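Local coordinates for N-acetyl-L-2,4-diaminobutyric acid deacetylase (Ruegeria pomeroyi, PDB 6TWL), which probably removes the acetyl group from N-acetyl-L-2,4-diaminobutyric acid during ectoine breakdown, using zinc as its cofactor, at residues A179-E184 with V248-P253; A137-D142 with N230-A235; A51-A56 with V66-L71. All coordinates share one frame; numbering follows the deposited sequence.

Contact 1: A179-E184 with V248-P253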
loop_
_atom_site.group_PDB
_atom_site.type_symbol
_atom_site.label_atom_id
_atom_site.label_comp_id
_atom_site.label_asym_id
_atom_site.label_seq_id
_atom_site.Cartn_x
_atom_site.Cartn_y
_atom_site.Cartn_z
ATOM N N ALA A 179 -6.020 10.680 -5.330
ATOM C CA ALA A 179 -5.997 9.737 -6.430
ATOM C C ALA A 179 -7.337 9.818 -7.154
ATOM O O ALA A 179 -8.300 10.376 -6.624
ATOM C CB ALA A 179 -5.716 8.328 -5.909
ATOM N N PRO A 180 -7.434 9.289 -8.379
ATOM C CA PRO A 180 -8.730 9.329 -9.081
ATOM C C PRO A 180 -9.866 8.682 -8.307
ATOM O O PRO A 180 -11.032 9.007 -8.564
ATOM C CB PRO A 180 -8.442 8.582 -10.390
ATOM C CG PRO A 180 -6.987 8.787 -10.612
ATOM C CD PRO A 180 -6.364 8.757 -9.246
ATOM N N TYR A 181 -9.571 7.787 -7.368
ATOM C CA TYR A 181 -10.589 7.140 -6.555
ATOM C C TYR A 181 -10.179 7.201 -5.090
ATOM O O TYR A 181 -8.999 7.057 -4.760
ATOM C CB TYR A 181 -10.804 5.689 -6.994
ATOM C CG TYR A 181 -11.303 5.569 -8.415
ATOM C CD1 TYR A 181 -10.414 5.508 -9.481
ATOM C CD2 TYR A 181 -12.662 5.533 -8.691
ATOM C CE1 TYR A 181 -10.868 5.405 -10.783
ATOM C CE2 TYR A 181 -13.125 5.431 -9.988
ATOM C CZ TYR A 181 -12.223 5.366 -11.030
ATOM O OH TYR A 181 -12.680 5.264 -12.324
ATOM N N SER A 182 -11.159 7.423 -4.216
ATOM C CA SER A 182 -10.919 7.582 -2.786
ATOM C C SER A 182 -11.839 6.641 -2.026
ATOM O O SER A 182 -13.059 6.832 -2.018
ATOM C CB SER A 182 -11.148 9.022 -2.352
ATOM O OG SER A 182 -10.558 9.923 -3.275
ATOM N N VAL A 183 -11.258 5.640 -1.376
ATOM C CA VAL A 183 -12.020 4.566 -0.757
ATOM C C VAL A 183 -11.967 4.720 0.757
ATOM O O VAL A 183 -10.913 5.028 1.327
ATOM C CB VAL A 183 -11.491 3.188 -1.198
ATOM C CG1 VAL A 183 -12.357 2.104 -0.634
ATOM C CG2 VAL A 183 -11.464 3.088 -2.713
ATOM N N GLU A 184 -13.113 4.521 1.405
ATOM C CA GLU A 184 -13.219 4.531 2.858
ATOM C C GLU A 184 -13.390 3.098 3.362
ATOM O O GLU A 184 -14.400 2.448 3.056
ATOM C CB GLU A 184 -14.386 5.412 3.311
ATOM C CG GLU A 184 -14.090 6.909 3.308
ATOM C CD GLU A 184 -15.099 7.706 4.117
ATOM O OE1 GLU A 184 -15.525 7.218 5.185
ATOM O OE2 GLU A 184 -15.467 8.818 3.682
ATOM N N VAL A 248 -13.459 10.108 -7.143
ATOM C CA VAL A 248 -14.721 9.407 -6.940
ATOM C C VAL A 248 -14.630 8.663 -5.617
ATOM O O VAL A 248 -13.723 7.846 -5.418
ATOM C CB VAL A 248 -15.033 8.445 -8.096
ATOM C CG1 VAL A 248 -16.271 7.623 -7.780
ATOM C CG2 VAL A 248 -15.219 9.222 -9.390
ATOM N N ASN A 249 -15.565 8.947 -4.714
ATOM C CA ASN A 249 -15.538 8.376 -3.375
ATOM C C ASN A 249 -16.334 7.079 -3.344
ATOM O O ASN A 249 -17.490 7.037 -3.778
ATOM C CB ASN A 249 -16.082 9.376 -2.357
ATOM C CG ASN A 249 -15.054 10.423 -1.971
ATOM O OD1 ASN A 249 -14.254 10.216 -1.056
ATOM N ND2 ASN A 249 -15.056 11.546 -2.678
ATOM N N LEU A 250 -15.707 6.024 -2.829
ATOM C CA LEU A 250 -16.258 4.680 -2.874
ATOM C C LEU A 250 -16.173 4.030 -1.502
ATOM O O LEU A 250 -15.303 4.356 -0.690
ATOM C CB LEU A 250 -15.519 3.807 -3.893
ATOM C CG LEU A 250 -15.401 4.372 -5.307
ATOM C CD1 LEU A 250 -14.247 3.712 -6.033
ATOM C CD2 LEU A 250 -16.703 4.178 -6.067
ATOM N N THR A 251 -17.097 3.105 -1.257
ATOM C CA THR A 251 -17.104 2.281 -0.060
ATOM C C THR A 251 -17.321 0.831 -0.463
ATOM O O THR A 251 -17.952 0.541 -1.483
ATOM C CB THR A 251 -18.203 2.707 0.932
ATOM O OG1 THR A 251 -19.488 2.368 0.398
ATOM C CG2 THR A 251 -18.149 4.206 1.202
ATOM N N MET A 252 -16.781 -0.082 0.346
ATOM C CA MET A 252 -17.009 -1.519 0.206
ATOM C C MET A 252 -17.692 -1.985 1.485
ATOM O O MET A 252 -17.041 -2.531 2.389
ATOM C CB MET A 252 -15.707 -2.277 -0.043
ATOM C CG MET A 252 -15.134 -2.113 -1.441
ATOM S SD MET A 252 -13.345 -2.303 -1.421
ATOM C CE MET A 252 -13.181 -3.661 -0.270
ATOM N N PRO A 253 -19.008 -1.789 1.597
ATOM C CA PRO A 253 -19.696 -1.989 2.876
ATOM C C PRO A 253 -20.137 -3.412 3.170
ATOM O O PRO A 253 -20.589 -3.676 4.293
ATOM C CB PRO A 253 -20.923 -1.079 2.728
ATOM C CG PRO A 253 -21.239 -1.145 1.265
ATOM C CD PRO A 253 -19.919 -1.306 0.546
#

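Contact 2: A137-D142 with N230-A235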
loop_
_atom_site.group_PDB
_atom_site.type_symbol
_atom_site.label_atom_id
_atom_site.label_comp_id
_atom_site.label_asym_id
_atom_site.label_seq_id
_atom_site.Cartn_x
_atom_site.Cartn_y
_atom_site.Cartn_z
ATOM N N ALA A 137 6.510 8.437 14.377
ATOM C CA ALA A 137 5.945 8.808 13.088
ATOM C C ALA A 137 4.617 9.519 13.298
ATOM O O ALA A 137 3.780 9.066 14.084
ATOM C CB ALA A 137 5.753 7.580 12.195
ATOM N N ASP A 138 4.433 10.637 12.597
ATOM C CA ASP A 138 3.179 11.373 12.625
ATOM C C ASP A 138 2.281 11.039 11.445
ATOM O O ASP A 138 1.065 11.259 11.522
ATOM C CB ASP A 138 3.460 12.879 12.647
ATOM C CG ASP A 138 4.321 13.289 13.829
ATOM O OD1 ASP A 138 3.872 13.112 14.979
ATOM O OD2 ASP A 138 5.457 13.761 13.609
ATOM N N LEU A 139 2.855 10.503 10.374
ATOM C CA LEU A 139 2.125 10.130 9.174
ATOM C C LEU A 139 2.762 8.880 8.591
ATOM O O LEU A 139 3.990 8.796 8.490
ATOM C CB LEU A 139 2.148 11.261 8.147
ATOM C CG LEU A 139 1.739 10.893 6.726
ATOM C CD1 LEU A 139 0.234 10.706 6.610
ATOM C CD2 LEU A 139 2.246 11.965 5.797
ATOM N N ALA A 140 1.932 7.910 8.224
ATOM C CA ALA A 140 2.384 6.699 7.556
ATOM C C ALA A 140 1.677 6.582 6.214
ATOM O O ALA A 140 0.449 6.682 6.146
ATOM C CB ALA A 140 2.112 5.459 8.412
ATOM N N VAL A 141 2.448 6.379 5.150
ATOM C CA VAL A 141 1.906 6.119 3.821
ATOM C C VAL A 141 2.357 4.728 3.412
ATOM O O VAL A 141 3.562 4.494 3.264
ATOM C CB VAL A 141 2.377 7.159 2.794
ATOM C CG1 VAL A 141 1.748 6.880 1.440
ATOM C CG2 VAL A 141 2.044 8.566 3.262
ATOM N N ASP A 142 1.407 3.807 3.223
ATOM C CA ASP A 142 1.728 2.422 2.880
ATOM C C ASP A 142 1.212 2.129 1.479
ATOM O O ASP A 142 0.000 2.018 1.266
ATOM C CB ASP A 142 1.149 1.432 3.890
ATOM C CG ASP A 142 1.807 0.061 3.798
ATOM O OD1 ASP A 142 2.963 -0.012 3.331
ATOM O OD2 ASP A 142 1.185 -0.943 4.197
ATOM N N ASN A 230 1.449 15.654 -2.502
ATOM C CA ASN A 230 0.266 16.234 -1.871
ATOM C C ASN A 230 0.224 15.915 -0.383
ATOM O O ASN A 230 0.073 16.811 0.455
ATOM C CB ASN A 230 -0.998 15.710 -2.553
ATOM C CG ASN A 230 -1.347 16.463 -3.824
ATOM O OD1 ASN A 230 -0.691 17.439 -4.185
ATOM N ND2 ASN A 230 -2.408 16.023 -4.495
ATOM N N VAL A 231 0.368 14.635 -0.043
ATOM C CA VAL A 231 0.242 14.204 1.345
ATOM C C VAL A 231 1.363 14.796 2.194
ATOM O O VAL A 231 1.149 15.176 3.352
ATOM C CB VAL A 231 0.208 12.664 1.407
ATOM C CG1 VAL A 231 0.691 12.158 2.738
ATOM C CG2 VAL A 231 -1.203 12.164 1.139
ATOM N N LEU A 232 2.564 14.922 1.625
ATOM C CA LEU A 232 3.674 15.497 2.378
ATOM C C LEU A 232 3.547 17.011 2.509
ATOM O O LEU A 232 3.928 17.572 3.543
ATOM C CB LEU A 232 5.001 15.118 1.724
ATOM C CG LEU A 232 5.278 13.615 1.783
ATOM C CD1 LEU A 232 6.549 13.238 1.034
ATOM C CD2 LEU A 232 5.332 13.150 3.232
ATOM N N ILE A 233 3.015 17.686 1.489
ATOM C CA ILE A 233 2.751 19.118 1.605
ATOM C C ILE A 233 1.648 19.367 2.622
ATOM O O ILE A 233 1.787 20.202 3.525
ATOM C CB ILE A 233 2.387 19.714 0.233
ATOM C CG1 ILE A 233 3.631 19.863 -0.641
ATOM C CG2 ILE A 233 1.698 21.062 0.400
ATOM C CD1 ILE A 233 3.308 20.098 -2.098
ATOM N N HIS A 234 0.528 18.653 2.479
ATOM C CA HIS A 234 -0.563 18.748 3.443
ATOM C C HIS A 234 -0.071 18.503 4.864
ATOM O O HIS A 234 -0.506 19.174 5.806
ATOM C CB HIS A 234 -1.663 17.752 3.073
ATOM C CG HIS A 234 -2.838 17.771 4.000
ATOM N ND1 HIS A 234 -2.987 16.866 5.030
ATOM C CD2 HIS A 234 -3.925 18.576 4.048
ATOM C CE1 HIS A 234 -4.112 17.117 5.675
ATOM N NE2 HIS A 234 -4.700 18.151 5.099
ATOM N N ALA A 235 0.850 17.553 5.035
ATOM C CA ALA A 235 1.434 17.280 6.343
ATOM C C ALA A 235 2.408 18.356 6.798
ATOM O O ALA A 235 2.887 18.286 7.936
ATOM C CB ALA A 235 2.139 15.923 6.331
#

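Contact 3: A51-A56 with V66-L71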
loop_
_atom_site.group_PDB
_atom_site.type_symbol
_atom_site.label_atom_id
_atom_site.label_comp_id
_atom_site.label_asym_id
_atom_site.label_seq_id
_atom_site.Cartn_x
_atom_site.Cartn_y
_atom_site.Cartn_z
ATOM N N ALA A 51 7.252 11.607 8.489
ATOM C CA ALA A 51 6.495 10.688 7.652
ATOM C C ALA A 51 7.263 9.380 7.511
ATOM O O ALA A 51 8.460 9.384 7.208
ATOM C CB ALA A 51 6.222 11.297 6.276
ATOM N N LEU A 52 6.571 8.268 7.751
ATOM C CA LEU A 52 7.120 6.928 7.571
ATOM C C LEU A 52 6.504 6.337 6.307
ATOM O O LEU A 52 5.312 6.013 6.282
ATOM C CB LEU A 52 6.830 6.066 8.799
ATOM C CG LEU A 52 7.303 4.612 8.825
ATOM C CD1 LEU A 52 8.775 4.503 8.474
ATOM C CD2 LEU A 52 7.046 4.019 10.193
ATOM N N LEU A 53 7.310 6.204 5.255
ATOM C CA LEU A 53 6.833 5.804 3.935
ATOM C C LEU A 53 7.439 4.454 3.572
ATOM O O LEU A 53 8.663 4.335 3.450
ATOM C CB LEU A 53 7.194 6.867 2.893
ATOM C CG LEU A 53 7.135 8.315 3.399
ATOM C CD1 LEU A 53 7.928 9.253 2.502
ATOM C CD2 LEU A 53 5.692 8.776 3.519
ATOM N N THR A 54 6.589 3.441 3.394
ATOM C CA THR A 54 7.035 2.094 3.060
ATOM C C THR A 54 6.415 1.687 1.728
ATOM O O THR A 54 5.233 1.947 1.472
ATOM C CB THR A 54 6.681 1.077 4.172
ATOM O OG1 THR A 54 5.277 1.119 4.460
ATOM C CG2 THR A 54 7.425 1.427 5.448
ATOM N N GLY A 55 7.223 1.063 0.877
ATOM C CA GLY A 55 6.874 0.892 -0.520
ATOM C C GLY A 55 5.972 -0.272 -0.856
ATOM O O GLY A 55 4.944 -0.091 -1.514
ATOM N N ALA A 56 6.341 -1.475 -0.429
ATOM C CA ALA A 56 5.621 -2.665 -0.859
ATOM C C ALA A 56 5.882 -3.788 0.127
ATOM O O ALA A 56 7.014 -3.961 0.584
ATOM C CB ALA A 56 6.052 -3.082 -2.272
ATOM N N VAL A 66 8.663 2.725 -7.209
ATOM C CA VAL A 66 9.137 3.750 -8.136
ATOM C C VAL A 66 9.038 5.129 -7.498
ATOM O O VAL A 66 10.010 5.893 -7.477
ATOM C CB VAL A 66 8.357 3.687 -9.461
ATOM C CG1 VAL A 66 8.609 4.945 -10.279
ATOM C CG2 VAL A 66 8.749 2.450 -10.248
ATOM N N ALA A 67 7.858 5.468 -6.973
ATOM C CA ALA A 67 7.662 6.773 -6.349
ATOM C C ALA A 67 8.652 7.010 -5.217
ATOM O O ALA A 67 9.209 8.107 -5.087
ATOM C CB ALA A 67 6.228 6.898 -5.835
ATOM N N LEU A 68 8.893 5.991 -4.393
ATOM C CA LEU A 68 9.776 6.170 -3.245
ATOM C C LEU A 68 11.243 6.210 -3.649
ATOM O O LEU A 68 12.039 6.889 -2.993
ATOM C CB LEU A 68 9.530 5.067 -2.218
ATOM C CG LEU A 68 8.169 5.134 -1.522
ATOM C CD1 LEU A 68 8.105 4.132 -0.391
ATOM C CD2 LEU A 68 7.885 6.535 -1.003
ATOM N N HIS A 69 11.624 5.494 -4.710
ATOM C CA HIS A 69 12.967 5.654 -5.259
ATOM C C HIS A 69 13.177 7.079 -5.758
ATOM O O HIS A 69 14.230 7.684 -5.524
ATOM C CB HIS A 69 13.201 4.651 -6.392
ATOM C CG HIS A 69 13.787 3.349 -5.942
ATOM N ND1 HIS A 69 13.019 2.325 -5.430
ATOM C CD2 HIS A 69 15.065 2.901 -5.934
ATOM C CE1 HIS A 69 13.800 1.304 -5.122
ATOM N NE2 HIS A 69 15.045 1.628 -5.418
ATOM N N GLU A 70 12.176 7.629 -6.453
ATOM C CA GLU A 70 12.277 8.987 -6.978
ATOM C C GLU A 70 12.353 10.008 -5.849
ATOM O O GLU A 70 13.222 10.889 -5.848
ATOM C CB GLU A 70 11.083 9.289 -7.886
ATOM C CG GLU A 70 11.236 8.758 -9.296
ATOM C CD GLU A 70 10.965 9.804 -10.360
ATOM O OE1 GLU A 70 11.017 9.462 -11.561
ATOM O OE2 GLU A 70 10.690 10.965 -9.994
ATOM N N LEU A 71 11.433 9.914 -4.886
ATOM C CA LEU A 71 11.434 10.844 -3.762
ATOM C C LEU A 71 12.762 10.799 -3.018
ATOM O O LEU A 71 13.338 11.841 -2.686
ATOM C CB LEU A 71 10.278 10.523 -2.814
ATOM C CG LEU A 71 10.086 11.489 -1.642
ATOM C CD1 LEU A 71 9.350 12.738 -2.095
ATOM C CD2 LEU A 71 9.349 10.822 -0.492
#

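Contact 1: A179-E184 with V248-P253
Tyr181 and Leu250 meet across a parallel strand pair at one edge of the large mixed sheet of the M14-like zinc hydrolase fold (AstE/AspA family). Strand 248-251 is the outermost strand there within the chain, beside strand 181-184. Four backbone bonds join them. Val248 N donates to Pro180 O, Ser182 N to Val248 O, Leu250 N to Ser182 O, and Glu184 N to Leu250 O.

The apolar fit is on the face that bears Tyr181, Val183, Val248 and Leu250. One shoulder of the Tyr181 ring, CD2, fills the notch between two residues of the partner strand. It lies 3.8 Å from Val248 CB and 3.6 Å from Leu250 CD1. Both approach the ring obliquely. Val248 runs alongside the tyrosine and points the same way, whereas the leucine slants across it. Next along, Val183 CG2 is a looser neighbour, 4.3 Å from Leu250 CB. Leu306 and Ile308 of strand 305-311 pack onto Val248 and Leu250, so this face joins the edge strand to a second sheet.

The other face is more polar and meets helix 167-177. Ser182 packs against Met174, Glu184 against Phe171 and Asn249 against Lys175. Ser182 OG is hydrogen-bonded to Thr247 OG1, just before the edge strand. The end of Asn249 turns in toward Ser182, with OD1 3.6 Å from Ser182 CB. The backbone adds CA-H...O contacts. In one of them Asn249 CA lies 3.2 Å from Ser182 O, the same oxygen that accepts Leu250 N.

Contact 2: A137-D142 with N230-A235
In the alpha/beta core of the catalytic domain, Leu139 and Val141 of strand 139-142 meet Val231 of helix 218-234. The helix lies on one face of the large sheet. Its last turn, 230-234, runs almost exactly antiparallel to the strand, at 176°, with axes 10.5 Å apart. The contact is wholly apolar and buried.

Leu139 is the main knob. Its CB points toward the helix, and CG is anti to the backbone N (chi1 165°). From there CD2 enters a small hollow formed by three side chains of 230-235. Val231 CG1 is 3.4 Å away, tighter than usual for two methyl groups. Ala235 CB lies at 4.0 Å and Leu232 CD2 at 4.2 Å from the same CD2. Val231 and Ala235 are one helical turn apart and both point toward the strand. Leu232 points past it, but its branched end turns in.

Val231 CG1 also meets a second strand residue. Val141 CG2 approaches it tip to tip at 3.9 Å. This one methyl group thus touches two alternate residues of the strand.

Strands 50-54 and 204-209 flank strand 139-142. Leu53 and Val206 lie beside Val141, and Ala51 and Val204 beside Leu139. On the helix side, Leu232 also reaches Ala51, while Val231 packs against Phe177 at the end of helix 167-177.

Contact 3: A51-A56 with V66-L71
Leu68 rests on Gly55 within a beta-alpha-beta unit of the catalytic domain, made of strand 50-54, helix 63-74 and strand 82-87. The connection from strand to helix carries His58 and Glu61, which bind zinc in this protein, although no metal is bound in this model. The axes of strand and helix pass 9.7 Å apart at 131°.

Along the helix, Leu68 is the first to touch the strand and carries most of the contact. Its two methyl groups meet different parts of the strand. CD1 packs on bare backbone where the strand ends. It lies 3.4 Å from Gly55 N, 3.5 Å from Gly55 CA and 3.7 Å from Thr54 C. Gly55 has no side chain; a CB there would point toward the helix and lie about 3.5 Å from Leu68 CD1. The Thr54 side chain turns away, to the other face of the sheet, where OG1 is hydrogen-bonded to Asp142 OD1. CD2 of Leu68 turns to Leu53, 4.0 Å from its CB. Leu228 of helix 218-234 also packs against Leu68.

One turn on, Leu71 N is hydrogen-bonded to Ala67 O. The Leu71 side chain meets Leu53 further back along the strand, and the two cross at about a right angle. Both also touch Ile86 of strand 82-87. The leucine pair touches through single methyl groups, with Leu71 CD2 3.7 Å from Leu53 CD1.

How the contacts relate
All three contacts involve the same large sheet. Contacts 2 and 3 are buried, with centres 11 Å apart, and hold neighbouring strands 139-142 and 50-54. The backbone joins them directly, through a probable hydrogen bond between Leu139 O and Leu52 N. Both are helix-on-sheet packing by aliphatic groups. Contact 3 also packs a methyl group on glycine backbone near the zinc-binding residues. Contact 1 is only partly buried and lies at the sheet edge, about 12 Å from contact 3 by nearest atoms. It pairs strand with strand through backbone hydrogen bonds, with polar groups on one face. Helix 218-234 of contact 2 is followed in the chain by strand 248-251 of contact 1.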